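Local coordinates for hypothetical sugar ABC-transporter sugar binding protein (PDB 7BVT) that binds cyclic alpha-maltosyl-1,6-maltose and probably delivers it to an ABC transporter for uptake into the bacterial cell, at residues E167-G172 with L231-D236; N140-M145 with L197-Q202. All blocks are in the same frame, centred on the assembly; numbering follows the deposited sequence.

Contact 1. Residues E167-G172 with L231-D236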
ATOM      1  N   GLU A 167      16.772  15.135  10.060  1.00 18.59           N
ATOM      2  CA  GLU A 167      17.096  15.833   8.811  1.00 17.43           C
ATOM      3  C   GLU A 167      15.837  16.417   8.195  1.00 17.90           C
ATOM      4  O   GLU A 167      15.863  17.472   7.656  1.00 17.69           O
ATOM      5  CB  GLU A 167      17.830  14.914   7.844  1.00 18.30           C
ATOM      6  CG  GLU A 167      19.252  14.649   8.286  1.00 18.19           C
ATOM      7  CD  GLU A 167      20.041  13.697   7.442  1.00 21.99           C
ATOM      8  OE1 GLU A 167      19.566  13.343   6.345  1.00 22.29           O
ATOM      9  OE2 GLU A 167      21.110  13.286   7.881  1.00 25.12           O
ATOM     10  N   LEU A 168      14.720  15.684   8.217  1.00 17.25           N
ATOM     11  CA  LEU A 168      13.481  16.160   7.602  1.00 16.74           C
ATOM     12  C   LEU A 168      12.999  17.351   8.410  1.00 18.18           C
ATOM     13  O   LEU A 168      12.551  18.312   7.808  1.00 17.15           O
ATOM     14  CB  LEU A 168      12.457  15.022   7.515  1.00 18.31           C
ATOM     15  CG  LEU A 168      11.069  15.387   6.999  1.00 18.82           C
ATOM     16  CD1 LEU A 168      10.320  14.142   6.487  1.00 19.45           C
ATOM     17  CD2 LEU A 168      10.243  16.030   8.087  1.00 25.92           C
ATOM     18  N   LYS A 169      13.010  17.269   9.734  1.00 18.25           N
ATOM     19  CA  LYS A 169      12.490  18.403  10.525  1.00 19.46           C
ATOM     20  C   LYS A 169      13.360  19.643  10.232  1.00 18.85           C
ATOM     21  O   LYS A 169      12.796  20.703  10.104  1.00 20.03           O
ATOM     22  CB  LYS A 169      12.505  18.048  12.019  1.00 20.15           C
ATOM     23  CG  LYS A 169      11.352  17.127  12.411  1.00 19.33           C
ATOM     24  CD  LYS A 169      11.360  16.714  13.840  1.00 22.28           C
ATOM     25  CE  LYS A 169      12.422  15.653  14.120  1.00 23.97           C
ATOM     26  NZ  LYS A 169      12.489  15.306  15.555  1.00 27.47           N
ATOM     27  N   ALA A 170      14.678  19.484  10.171  1.00 19.75           N
ATOM     28  CA  ALA A 170      15.630  20.626   9.982  1.00 19.73           C
ATOM     29  C   ALA A 170      15.515  21.171   8.551  1.00 19.15           C
ATOM     30  O   ALA A 170      15.335  22.401   8.355  1.00 19.01           O
ATOM     31  CB  ALA A 170      17.030  20.180  10.295  1.00 18.63           C
ATOM     32  N   ALA A 171      15.488  20.302   7.554  1.00 19.68           N
ATOM     33  CA  ALA A 171      15.317  20.762   6.148  1.00 19.32           C
ATOM     34  C   ALA A 171      13.949  21.393   5.978  1.00 19.18           C
ATOM     35  O   ALA A 171      13.835  22.412   5.302  1.00 19.99           O
ATOM     36  CB  ALA A 171      15.495  19.614   5.158  1.00 20.29           C
ATOM     37  N   GLY A 172      12.886  20.815   6.554  1.00 16.73           N
ATOM     38  CA  GLY A 172      11.573  21.441   6.458  1.00 17.50           C
ATOM     39  C   GLY A 172      11.560  22.795   7.136  1.00 19.02           C
ATOM     40  O   GLY A 172      10.829  23.651   6.640  1.00 18.62           O
ATOM     41  N   LEU A 231       4.284   9.505  17.071  1.00 15.70           N
ATOM     42  CA  LEU A 231       3.267  10.593  17.175  1.00 15.71           C
ATOM     43  C   LEU A 231       3.923  11.929  17.587  1.00 15.48           C
ATOM     44  O   LEU A 231       3.480  12.989  17.105  1.00 16.96           O
ATOM     45  CB  LEU A 231       2.143  10.171  18.137  1.00 17.50           C
ATOM     46  CG  LEU A 231       0.990  11.187  18.216  1.00 17.06           C
ATOM     47  CD1 LEU A 231       0.408  11.516  16.863  1.00 17.88           C
ATOM     48  CD2 LEU A 231      -0.105  10.705  19.180  1.00 17.22           C
ATOM     49  N   GLN A 232       4.956  11.908  18.415  1.00 16.26           N
ATOM     50  CA  GLN A 232       5.668  13.153  18.822  1.00 17.30           C
ATOM     51  C   GLN A 232       6.335  13.762  17.595  1.00 17.60           C
ATOM     52  O   GLN A 232       6.372  15.005  17.472  1.00 16.70           O
ATOM     53  CB  GLN A 232       6.712  12.843  19.882  1.00 18.91           C
ATOM     54  CG  GLN A 232       7.285  14.111  20.517  1.00 19.99           C
ATOM     55  CD  GLN A 232       6.220  14.843  21.304  1.00 22.22           C
ATOM     56  OE1 GLN A 232       5.650  14.290  22.277  1.00 22.19           O
ATOM     57  NE2 GLN A 232       5.920  16.074  20.906  1.00 20.32           N
ATOM     58  N   TYR A 233       6.769  12.921  16.662  1.00 16.71           N
ATOM     59  CA  TYR A 233       7.354  13.414  15.383  1.00 17.07           C
ATOM     60  C   TYR A 233       6.313  14.226  14.608  1.00 17.19           C
ATOM     61  O   TYR A 233       6.610  15.348  14.145  1.00 17.30           O
ATOM     62  CB  TYR A 233       7.886  12.240  14.572  1.00 16.31           C
ATOM     63  CG  TYR A 233       8.414  12.430  13.174  1.00 16.35           C
ATOM     64  CD1 TYR A 233       9.363  13.376  12.857  1.00 17.84           C
ATOM     65  CD2 TYR A 233       8.104  11.484  12.219  1.00 16.59           C
ATOM     66  CE1 TYR A 233       9.920  13.446  11.595  1.00 17.53           C
ATOM     67  CE2 TYR A 233       8.663  11.515  10.949  1.00 17.82           C
ATOM     68  CZ  TYR A 233       9.595  12.492  10.651  1.00 17.97           C
ATOM     69  OH  TYR A 233      10.190  12.497   9.424  1.00 18.31           O
ATOM     70  N   TRP A 234       5.144  13.627  14.376  1.00 18.44           N
ATOM     71  CA  TRP A 234       4.032  14.344  13.734  1.00 18.07           C
ATOM     72  C   TRP A 234       3.749  15.640  14.505  1.00 19.22           C
ATOM     73  O   TRP A 234       3.601  16.680  13.875  1.00 18.55           O
ATOM     74  CB  TRP A 234       2.763  13.484  13.594  1.00 17.82           C
ATOM     75  CG  TRP A 234       2.870  12.437  12.518  1.00 15.77           C
ATOM     76  CD1 TRP A 234       3.911  11.559  12.294  1.00 18.48           C
ATOM     77  CD2 TRP A 234       1.869  12.087  11.572  1.00 16.85           C
ATOM     78  NE1 TRP A 234       3.632  10.748  11.227  1.00 16.41           N
ATOM     79  CE2 TRP A 234       2.400  11.072  10.745  1.00 15.72           C
ATOM     80  CE3 TRP A 234       0.608  12.591  11.277  1.00 18.29           C
ATOM     81  CZ2 TRP A 234       1.663  10.500   9.721  1.00 17.13           C
ATOM     82  CZ3 TRP A 234      -0.122  12.039  10.251  1.00 19.07           C
ATOM     83  CH2 TRP A 234       0.417  11.025   9.450  1.00 16.73           C
ATOM     84  N   VAL A 235       3.600  15.556  15.818  1.00 17.57           N
ATOM     85  CA  VAL A 235       3.129  16.752  16.580  1.00 18.90           C
ATOM     86  C   VAL A 235       4.216  17.835  16.541  1.00 20.29           C
ATOM     87  O   VAL A 235       3.881  19.034  16.389  1.00 21.61           O
ATOM     88  CB  VAL A 235       2.728  16.372  18.008  1.00 19.71           C
ATOM     89  CG1 VAL A 235       2.512  17.601  18.877  1.00 19.66           C
ATOM     90  CG2 VAL A 235       1.488  15.499  17.983  1.00 21.53           C
ATOM     91  N   ASP A 236       5.475  17.413  16.548  1.00 18.58           N
ATOM     92  CA  ASP A 236       6.606  18.370  16.481  1.00 19.90           C
ATOM     93  C   ASP A 236       6.615  19.066  15.133  1.00 19.43           C
ATOM     94  O   ASP A 236       6.881  20.274  15.092  1.00 22.12           O
ATOM     95  CB  ASP A 236       7.968  17.738  16.719  1.00 19.20           C
ATOM     96  CG  ASP A 236       8.214  17.332  18.153  1.00 22.01           C
ATOM     97  OD1 ASP A 236       7.416  17.697  19.006  1.00 22.70           O
ATOM     98  OD2 ASP A 236       9.202  16.618  18.384  1.00 22.93           O
TER
HETATM   99  O   HOH W   1      10.139  14.551  16.675  1.00 25.24           O
HETATM  100  O   HOH W   2      11.598  17.749  17.564  1.00 36.25           O
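The long side chain of Y233 spans most of the gap between helices 165-179 and 225-239, and L168 and K169 receive it in different ways. L168 meets its phenol end: the two side chains cross at about a right angle, with L168 CD1 3.4 Å from Y233 OH. K169 instead runs obliquely past the ring, its CD lying at the ring edge, close to the plane, 4.0 Å from Y233 CD1. Tyrosine suits this place because its ring is long enough to bridge the two helices; W165 stacks on the same ring. The lysine chain is extended except for a bend about CG–CD (chi3 -76°), which carries the ammonium past the ring toward D236. No direct salt bridge forms, since K169 NZ stays 4.5 Å from D236 OD2. Two waters fill the interval, each accepting from K169 NZ and donating to D236 OD2. The other carboxylate oxygen, D236 OD1, takes a hydrogen bond from Q232 NE2 (2.9 Å), while K169 NZ also has a salt bridge to D166. Methyl and methylene packing on the tyrosine side thus gives way to a water-bridged pair of opposite charges, whose attraction is probably softened by the intervening water.

Contact 2. Residues N140-M145 with L197-Q202; sequences NNLGYM and LTWNFQ. With GLC (alpha-D-glucopyranose), chain B; GLC (alpha-D-glucopyranose), chain C.
An unusual first torsion, chi1 108°, swings the indole of W199 off helix 195-207 so that its rings lie between L142 and the bound sugar. In L142, chi1 sets CG beside the backbone N and turns it toward the indole, and an extended chi2 lays CD1 over the ring face. There CD1 makes a CH-pi contact, 3.7 Å from the centroid of the five-membered ring and 17° off its normal. A leucine methyl suits this face, being apolar and compact. On the opposite face lies C6 of the chain B glucose, offset toward the rim, so the indole is sandwiched between protein and sugar. Its edge is used as well: W199 NE1 donates in plane, nearly straight, to O6 of the chain C glucose (3.1 Å). L142 CD1 also packs against N200 ND2 at 3.6 Å, an amide nitrogen that is hydrogen-bonded to Q260. N140 ND2 gives a hydrogen bond to O2 of the chain B glucose (2.9 Å, 174°), while N140 OD1 lies 3.9 Å from W199 CH2 at the ring edge. An aromatic face against sugar C-H groups, with amide and indole donors to the oxygens of both glucoses, is common in carbohydrate sites; N140, L142, W199 and N200 line this protein's glycan pocket.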
ATOM      1  N   ASN A 140       2.442  -1.606  -4.425  1.00 16.79           N
ATOM      2  CA  ASN A 140       2.888  -0.214  -4.327  1.00 16.66           C
ATOM      3  C   ASN A 140       3.313   0.009  -2.878  1.00 15.55           C
ATOM      4  O   ASN A 140       3.078  -0.867  -1.995  1.00 16.23           O
ATOM      5  CB  ASN A 140       1.798   0.744  -4.783  1.00 17.40           C
ATOM      6  CG  ASN A 140       0.514   0.650  -3.989  1.00 19.28           C
ATOM      7  OD1 ASN A 140       0.535   0.810  -2.772  1.00 19.94           O
ATOM      8  ND2 ASN A 140      -0.610   0.549  -4.667  1.00 22.93           N
ATOM      9  N   ASN A 141       3.999   1.107  -2.632  1.00 15.65           N
ATOM     10  CA  ASN A 141       4.401   1.471  -1.273  1.00 16.22           C
ATOM     11  C   ASN A 141       4.614   2.971  -1.177  1.00 16.80           C
ATOM     12  O   ASN A 141       4.524   3.706  -2.175  1.00 17.22           O
ATOM     13  CB  ASN A 141       5.558   0.609  -0.752  1.00 14.48           C
ATOM     14  CG  ASN A 141       6.872   0.880  -1.439  1.00 16.70           C
ATOM     15  OD1 ASN A 141       7.308   2.035  -1.593  1.00 17.51           O
ATOM     16  ND2 ASN A 141       7.552  -0.188  -1.790  1.00 15.96           N
ATOM     17  N   LEU A 142       4.699   3.418   0.063  1.00 16.12           N
ATOM     18  CA  LEU A 142       4.833   4.858   0.343  1.00 16.38           C
ATOM     19  C   LEU A 142       6.305   5.218   0.330  1.00 14.75           C
ATOM     20  O   LEU A 142       7.117   4.530   0.930  1.00 15.52           O
ATOM     21  CB  LEU A 142       4.201   5.202   1.685  1.00 14.69           C
ATOM     22  CG  LEU A 142       2.689   5.209   1.689  1.00 17.33           C
ATOM     23  CD1 LEU A 142       2.172   5.317   3.136  1.00 19.03           C
ATOM     24  CD2 LEU A 142       2.154   6.349   0.908  1.00 20.76           C
ATOM     25  N   GLY A 143       6.573   6.365  -0.262  1.00 15.32           N
ATOM     26  CA  GLY A 143       7.920   6.901  -0.374  1.00 15.38           C
ATOM     27  C   GLY A 143       7.922   8.368  -0.055  1.00 16.75           C
ATOM     28  O   GLY A 143       6.870   8.969   0.188  1.00 17.40           O
ATOM     29  N   TYR A 144       9.101   8.931  -0.090  1.00 16.09           N
ATOM     30  CA  TYR A 144       9.275  10.384   0.142  1.00 16.23           C
ATOM     31  C   TYR A 144       9.434  11.063  -1.205  1.00 17.07           C
ATOM     32  O   TYR A 144      10.303  10.683  -1.962  1.00 18.30           O
ATOM     33  CB  TYR A 144      10.499  10.596   1.040  1.00 16.91           C
ATOM     34  CG  TYR A 144      10.833  12.036   1.322  1.00 16.26           C
ATOM     35  CD1 TYR A 144      10.167  12.715   2.317  1.00 18.13           C
ATOM     36  CD2 TYR A 144      11.791  12.717   0.596  1.00 17.36           C
ATOM     37  CE1 TYR A 144      10.436  14.056   2.610  1.00 17.66           C
ATOM     38  CE2 TYR A 144      12.055  14.051   0.857  1.00 16.63           C
ATOM     39  CZ  TYR A 144      11.356  14.726   1.830  1.00 17.64           C
ATOM     40  OH  TYR A 144      11.684  16.018   2.113  1.00 18.79           O
ATOM     41  N   MET A 145       8.604  12.050  -1.453  1.00 17.27           N
ATOM     42  CA  MET A 145       8.728  12.885  -2.687  1.00 18.06           C
ATOM     43  C   MET A 145       8.971  14.322  -2.268  1.00 17.83           C
ATOM     44  O   MET A 145       8.488  14.759  -1.236  1.00 17.97           O
ATOM     45  CB  MET A 145       7.469  12.838  -3.533  1.00 20.79           C
ATOM     46  CG  MET A 145       7.332  11.668  -4.390  1.00 27.21           C
ATOM     47  SD  MET A 145       6.058  12.043  -5.667  1.00 28.15           S
ATOM     48  CE  MET A 145       6.246  10.519  -6.593  1.00 33.47           C
ATOM     49  N   LEU A 197      -4.613   8.992   7.034  1.00 18.94           N
ATOM     50  CA  LEU A 197      -3.863   9.270   8.279  1.00 18.94           C
ATOM     51  C   LEU A 197      -3.220   7.973   8.752  1.00 17.86           C
ATOM     52  O   LEU A 197      -2.000   7.935   8.952  1.00 17.04           O
ATOM     53  CB  LEU A 197      -4.814   9.871   9.325  1.00 20.08           C
ATOM     54  CG  LEU A 197      -4.194  10.386  10.612  1.00 20.14           C
ATOM     55  CD1 LEU A 197      -5.172  11.297  11.379  1.00 20.93           C
ATOM     56  CD2 LEU A 197      -3.774   9.261  11.527  1.00 21.88           C
ATOM     57  N   THR A 198      -4.015   6.920   8.951  1.00 17.22           N
ATOM     58  CA  THR A 198      -3.534   5.685   9.581  1.00 16.73           C
ATOM     59  C   THR A 198      -2.356   5.115   8.798  1.00 16.14           C
ATOM     60  O   THR A 198      -1.355   4.765   9.415  1.00 16.77           O
ATOM     61  CB  THR A 198      -4.661   4.663   9.717  1.00 17.29           C
ATOM     62  OG1 THR A 198      -5.643   5.268  10.544  1.00 17.43           O
ATOM     63  CG2 THR A 198      -4.176   3.341  10.245  1.00 17.65           C
ATOM     64  N   TRP A 199      -2.460   4.976   7.489  1.00 16.47           N
ATOM     65  CA  TRP A 199      -1.455   4.194   6.734  1.00 16.37           C
ATOM     66  C   TRP A 199      -0.193   5.041   6.526  1.00 16.13           C
ATOM     67  O   TRP A 199       0.888   4.460   6.452  1.00 16.58           O
ATOM     68  CB  TRP A 199      -2.074   3.607   5.480  1.00 16.82           C
ATOM     69  CG  TRP A 199      -1.717   4.164   4.144  1.00 16.81           C
ATOM     70  CD1 TRP A 199      -1.902   5.434   3.689  1.00 20.66           C
ATOM     71  CD2 TRP A 199      -1.179   3.425   3.038  1.00 18.87           C
ATOM     72  NE1 TRP A 199      -1.460   5.538   2.392  1.00 20.36           N
ATOM     73  CE2 TRP A 199      -1.028   4.324   1.963  1.00 21.00           C
ATOM     74  CE3 TRP A 199      -0.798   2.098   2.858  1.00 18.63           C
ATOM     75  CZ2 TRP A 199      -0.561   3.905   0.714  1.00 20.16           C
ATOM     76  CZ3 TRP A 199      -0.323   1.692   1.631  1.00 19.27           C
ATOM     77  CH2 TRP A 199      -0.146   2.601   0.603  1.00 18.94           C
ATOM     78  N   ASN A 200      -0.308   6.365   6.543  1.00 15.80           N
ATOM     79  CA  ASN A 200       0.899   7.228   6.573  1.00 16.04           C
ATOM     80  C   ASN A 200       1.578   7.150   7.936  1.00 17.43           C
ATOM     81  O   ASN A 200       2.831   7.092   7.990  1.00 16.69           O
ATOM     82  CB  ASN A 200       0.520   8.655   6.183  1.00 17.58           C
ATOM     83  CG  ASN A 200       0.435   8.861   4.688  1.00 18.28           C
ATOM     84  OD1 ASN A 200      -0.667   9.034   4.130  1.00 20.00           O
ATOM     85  ND2 ASN A 200       1.567   8.779   4.045  1.00 15.58           N
ATOM     86  N   PHE A 201       0.801   7.168   9.015  1.00 16.06           N
ATOM     87  CA  PHE A 201       1.350   7.072  10.369  1.00 16.18           C
ATOM     88  C   PHE A 201       2.017   5.718  10.599  1.00 15.55           C
ATOM     89  O   PHE A 201       3.069   5.657  11.240  1.00 16.11           O
ATOM     90  CB  PHE A 201       0.244   7.299  11.403  1.00 15.37           C
ATOM     91  CG  PHE A 201       0.784   7.289  12.797  1.00 14.69           C
ATOM     92  CD1 PHE A 201       1.426   8.398  13.335  1.00 17.00           C
ATOM     93  CD2 PHE A 201       0.720   6.146  13.557  1.00 15.84           C
ATOM     94  CE1 PHE A 201       1.995   8.339  14.597  1.00 17.20           C
ATOM     95  CE2 PHE A 201       1.240   6.104  14.821  1.00 17.96           C
ATOM     96  CZ  PHE A 201       1.883   7.193  15.351  1.00 17.79           C
ATOM     97  N   GLN A 202       1.417   4.629  10.109  1.00 14.19           N
ATOM     98  CA  GLN A 202       1.976   3.293  10.379  1.00 14.68           C
ATOM     99  C   GLN A 202       3.437   3.248   9.911  1.00 15.29           C
ATOM    100  O   GLN A 202       4.221   2.549  10.479  1.00 15.14           O
ATOM    101  CB  GLN A 202       1.160   2.224   9.660  1.00 14.28           C
ATOM    102  CG  GLN A 202      -0.111   1.870  10.403  1.00 16.36           C
ATOM    103  CD  GLN A 202      -1.194   1.249   9.519  1.00 15.75           C
ATOM    104  OE1 GLN A 202      -1.150   1.310   8.299  1.00 15.31           O
ATOM    105  NE2 GLN A 202      -2.210   0.661  10.176  1.00 14.21           N
TER
HETATM  106  C1  GLC B   2      -3.450   2.828  -2.257  1.00 26.87           C
HETATM  107  C2  GLC B   2      -3.189   1.399  -1.894  1.00 25.75           C
HETATM  108  C3  GLC B   2      -4.208   0.915  -0.893  1.00 25.80           C
HETATM  109  C4  GLC B   2      -4.199   1.881   0.303  1.00 24.40           C
HETATM  110  C5  GLC B   2      -4.566   3.280  -0.173  1.00 24.92           C
HETATM  111  C6  GLC B   2      -4.530   4.278   0.998  1.00 26.69           C
HETATM  112  O2  GLC B   2      -3.096   0.657  -3.097  1.00 25.85           O
HETATM  113  O3  GLC B   2      -3.895  -0.438  -0.521  1.00 25.47           O
HETATM  114  O4  GLC B   2      -5.151   1.513   1.282  1.00 26.87           O
HETATM  115  O5  GLC B   2      -3.590   3.695  -1.096  1.00 24.65           O
HETATM  116  O6  GLC B   2      -5.325   5.404   0.637  1.00 28.65           O
HETATM  117  C1  GLC C   3      -5.177   6.512   1.589  1.00 29.33           C
HETATM  118  C2  GLC C   3      -6.339   7.511   1.451  1.00 31.73           C
HETATM  119  C3  GLC C   3      -6.314   8.064   0.027  1.00 35.14           C
HETATM  120  C4  GLC C   3      -4.965   8.737  -0.290  1.00 33.53           C
HETATM  121  C5  GLC C   3      -3.748   7.867   0.133  1.00 30.45           C
HETATM  122  C6  GLC C   3      -2.535   8.730   0.388  1.00 29.38           C
HETATM  123  O2  GLC C   3      -7.586   6.834   1.706  1.00 33.65           O
HETATM  124  O3  GLC C   3      -7.388   9.003  -0.165  1.00 34.94           O
HETATM  125  O4  GLC C   3      -4.933   8.998  -1.702  1.00 32.21           O
HETATM  126  O5  GLC C   3      -3.950   7.215   1.427  1.00 26.96           O
HETATM  127  O6  GLC C   3      -1.405   7.860   0.385  1.00 29.78           O

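In the fold
Of the four segments, the one on strand 140-147 comes first, after the strands and helices of the N-terminal part; helices 165-179, 195-207 and 225-239 follow. Contact 2 closes a loop from the strand, part of a mixed sheet, to helix 195-207, with 51 residues between its segments; contact 1 closes one of 58 residues from helix 165-179 to helix 225-239. Their segments alternate along the chain, so the loops cross. The centres lie 15 Å apart, yet the contacts touch: W234 packs on F201 and N200, and L168 on Y144. Helix 195-207 therefore packs against helix 225-239 of contact 1 while W199 reaches the glycan, joining the outer helical layer to the sugar pocket.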